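Local coordinates for protein polysaccharide deacetylase (Bacillus anthracis, PDB 2J13) that probably removes acetyl groups from cell-wall peptidoglycan as a zinc-binding family 4 carbohydrate esterase, at residues Leu74-Glu79 / Ala220-Ile225. Sequence-based numbering, arbitrary orientation. Where two conformers were deposited one is given.
Sequences LDVLKE and ALAKII
Val76 and Ala222, 6.2 Å apart CA to CA, are the nearest pair between the helical segments 74-79 and 220-225, which run in nearly the same direction, their axes 9.8 Å apart at closest and crossing at -25°. Val76 makes three of the five residue contacts, all through one methyl, CG1. It lies anti to the backbone N (chi1 171°), which sends it straight across the interface into a notch formed by Leu221, Ala222 and Ile225. There Val76 CG1 sits 3.9 Å from Ala222 CB and equally close to the CA of that residue; the small alanine lets the valine come right up to the opposing backbone. Leu221 CD2 lies 4.0 Å from Val76 CG1, and one turn further on Ile225 CD1 comes within 4.2 Å of Val76 CG1.

Leu77 joins from the flank. Its CB points neither at the partner nor away from it, yet the end of the chain comes nearer, Leu77 CD2 meeting Leu221 CD2 at 4.1 Å, the two leucines crossing at roughly a right angle. Ile225 CD1 also reaches Leu77 CD2, at 4.3 Å. No hydrogen bond links the segments.

Helices 70-80 and 217-230 thus pack side by side on the outside of the parallel strands of the NodB domain, the distorted (beta/alpha) barrel of family 4 carbohydrate esterases: Leu77 and Leu221 both rest on Leu59 of strand 56-63, and on the other flank of helix 70-80 Asp75 forms a salt bridge with Arg102 of helix 97-105.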
ATOM      1  N   LEU A  74     -12.759  -8.439   2.068  1.00 25.39           N
ATOM      2  CA  LEU A  74     -12.042  -9.374   2.909  1.00 25.42           C
ATOM      3  C   LEU A  74     -12.641 -10.778   2.746  1.00 26.57           C
ATOM      4  O   LEU A  74     -11.916 -11.746   2.724  1.00 25.98           O
ATOM      5  CB  LEU A  74     -12.083  -8.936   4.372  1.00 25.55           C
ATOM      6  CG  LEU A  74     -11.103  -7.772   4.689  1.00 23.76           C
ATOM      7  CD1 LEU A  74     -11.453  -7.103   5.998  1.00 24.35           C
ATOM      8  CD2 LEU A  74      -9.672  -8.301   4.702  1.00 23.91           C
ATOM      9  N   ASP A  75     -13.954 -10.851   2.607  1.00 27.79           N
ATOM     10  CA  ASP A  75     -14.608 -12.172   2.397  1.00 29.12           C
ATOM     11  C   ASP A  75     -14.084 -12.839   1.100  1.00 28.64           C
ATOM     12  O   ASP A  75     -13.815 -14.046   1.065  1.00 29.66           O
ATOM     13  CB  ASP A  75     -16.121 -12.014   2.321  1.00 30.30           C
ATOM     14  CG  ASP A  75     -16.772 -11.656   3.657  1.00 32.57           C
ATOM     15  OD1 ASP A  75     -16.163 -11.860   4.723  1.00 35.20           O
ATOM     16  OD2 ASP A  75     -17.940 -11.188   3.629  1.00 37.74           O
ATOM     17  N   VAL A  76     -14.009 -12.063   0.018  1.00 28.26           N
ATOM     18  CA  VAL A  76     -13.467 -12.554  -1.242  1.00 27.20           C
ATOM     19  C   VAL A  76     -12.015 -13.030  -1.064  1.00 26.14           C
ATOM     20  O   VAL A  76     -11.646 -14.109  -1.482  1.00 24.92           O
ATOM     21  CB  VAL A  76     -13.556 -11.518  -2.368  1.00 26.96           C
ATOM     22  CG1 VAL A  76     -12.789 -11.989  -3.577  1.00 26.31           C
ATOM     23  CG2 VAL A  76     -15.011 -11.199  -2.729  1.00 26.92           C
ATOM     24  N   LEU A  77     -11.165 -12.222  -0.437  1.00 25.75           N
ATOM     25  CA  LEU A  77      -9.761 -12.596  -0.281  1.00 25.37           C
ATOM     26  C   LEU A  77      -9.580 -13.889   0.526  1.00 27.21           C
ATOM     27  O   LEU A  77      -8.687 -14.694   0.242  1.00 26.62           O
ATOM     28  CB  LEU A  77      -8.990 -11.434   0.394  1.00 24.90           C
ATOM     29  CG  LEU A  77      -8.926 -10.150  -0.439  1.00 24.32           C
ATOM     30  CD1 LEU A  77      -8.263  -9.012   0.433  1.00 23.60           C
ATOM     31  CD2 LEU A  77      -8.169 -10.388  -1.720  1.00 24.74           C
ATOM     32  N   LYS A  78     -10.449 -14.079   1.512  1.00 28.93           N
ATOM     33  CA  LYS A  78     -10.436 -15.263   2.345  1.00 30.91           C
ATOM     34  C   LYS A  78     -10.862 -16.502   1.531  1.00 31.26           C
ATOM     35  O   LYS A  78     -10.225 -17.524   1.628  1.00 31.19           O
ATOM     36  CB  LYS A  78     -11.381 -15.045   3.523  1.00 31.35           C
ATOM     37  CG  LYS A  78     -11.453 -16.174   4.558  1.00 33.80           C
ATOM     38  CD  LYS A  78     -12.542 -15.831   5.553  1.00 36.27           C
ATOM     39  CE  LYS A  78     -12.094 -15.927   6.993  1.00 41.53           C
ATOM     40  NZ  LYS A  78     -12.871 -14.985   7.898  1.00 44.06           N
ATOM     41  N   GLU A  79     -11.909 -16.345   0.726  1.00 31.66           N
ATOM     42  CA  GLU A  79     -12.433 -17.421  -0.122  0.50 32.52           C
ATOM     43  C   GLU A  79     -11.402 -17.872  -1.136  1.00 32.06           C
ATOM     44  O   GLU A  79     -11.231 -19.080  -1.379  1.00 32.59           O
ATOM     45  CB  GLU A  79     -13.679 -16.947  -0.864  0.50 32.61           C
ATOM     46  CG  GLU A  79     -14.925 -16.853   0.006  0.50 33.65           C
ATOM     47  CD  GLU A  79     -16.212 -16.680  -0.790  0.50 34.56           C
ATOM     48  OE1 GLU A  79     -16.205 -16.865  -2.035  0.50 35.72           O
ATOM     49  OE2 GLU A  79     -17.248 -16.354  -0.157  0.50 36.81           O
ATOM     50  N   ALA A 220     -16.205  -7.797  -8.866  1.00 33.56           N
ATOM     51  CA  ALA A 220     -15.144  -7.521  -9.826  1.00 31.94           C
ATOM     52  C   ALA A 220     -13.840  -8.128  -9.325  1.00 30.47           C
ATOM     53  O   ALA A 220     -13.131  -8.757 -10.092  1.00 30.88           O
ATOM     54  CB  ALA A 220     -14.975  -6.038 -10.047  1.00 33.30           C
ATOM     55  N   LEU A 221     -13.535  -7.962  -8.038  1.00 27.58           N
ATOM     56  CA  LEU A 221     -12.293  -8.509  -7.485  1.00 26.46           C
ATOM     57  C   LEU A 221     -12.246 -10.019  -7.642  1.00 26.86           C
ATOM     58  O   LEU A 221     -11.206 -10.569  -8.003  1.00 26.20           O
ATOM     59  CB  LEU A 221     -12.160  -8.182  -6.003  1.00 26.67           C
ATOM     60  CG  LEU A 221     -10.924  -8.704  -5.282  1.00 26.11           C
ATOM     61  CD1 LEU A 221      -9.620  -8.112  -5.886  1.00 25.47           C
ATOM     62  CD2 LEU A 221     -11.058  -8.389  -3.796  1.00 24.90           C
ATOM     63  N   ALA A 222     -13.347 -10.681  -7.318  1.00 28.21           N
ATOM     64  CA  ALA A 222     -13.420 -12.157  -7.419  1.00 29.67           C
ATOM     65  C   ALA A 222     -13.156 -12.620  -8.857  1.00 30.78           C
ATOM     66  O   ALA A 222     -12.373 -13.540  -9.087  1.00 29.85           O
ATOM     67  CB  ALA A 222     -14.751 -12.656  -6.903  1.00 30.93           C
ATOM     68  N   LYS A 223     -13.736 -11.906  -9.824  1.00 31.23           N
ATOM     69  CA  LYS A 223     -13.545 -12.212 -11.249  1.00 32.29           C
ATOM     70  C   LYS A 223     -12.125 -11.983 -11.730  1.00 30.35           C
ATOM     71  O   LYS A 223     -11.589 -12.780 -12.525  1.00 30.24           O
ATOM     72  CB  LYS A 223     -14.504 -11.362 -12.090  1.00 32.16           C
ATOM     73  CG  LYS A 223     -15.984 -11.653 -11.891  1.00 35.43           C
ATOM     74  CD  LYS A 223     -16.822 -10.625 -12.620  1.00 37.47           C
ATOM     75  CE  LYS A 223     -16.379 -10.493 -14.086  1.00 41.45           C
ATOM     76  NZ  LYS A 223     -17.388  -9.849 -14.973  1.00 44.86           N
ATOM     77  N   ILE A 224     -11.504 -10.896 -11.255  1.00 28.90           N
ATOM     78  CA  ILE A 224     -10.149 -10.541 -11.603  1.00 27.58           C
ATOM     79  C   ILE A 224      -9.167 -11.591 -11.063  1.00 25.55           C
ATOM     80  O   ILE A 224      -8.269 -12.040 -11.777  1.00 24.73           O
ATOM     81  CB  ILE A 224      -9.785  -9.134 -11.041  1.00 28.56           C
ATOM     82  CG1 ILE A 224     -10.569  -8.063 -11.800  1.00 29.20           C
ATOM     83  CG2 ILE A 224      -8.300  -8.901 -11.126  1.00 30.98           C
ATOM     84  CD1 ILE A 224     -10.432  -6.637 -11.196  1.00 30.39           C
ATOM     85  N   ILE A 225      -9.374 -12.019  -9.824  1.00 24.03           N
ATOM     86  CA  ILE A 225      -8.517 -13.052  -9.218  1.00 23.21           C
ATOM     87  C   ILE A 225      -8.605 -14.355 -10.022  1.00 24.34           C
ATOM     88  O   ILE A 225      -7.586 -14.958 -10.394  1.00 24.49           O
ATOM     89  CB  ILE A 225      -8.940 -13.290  -7.775  1.00 23.26           C
ATOM     90  CG1 ILE A 225      -8.457 -12.128  -6.885  1.00 22.99           C
ATOM     91  CG2 ILE A 225      -8.369 -14.587  -7.198  1.00 24.04           C
ATOM     92  CD1 ILE A 225      -9.081 -12.144  -5.496  1.00 24.78           C
TER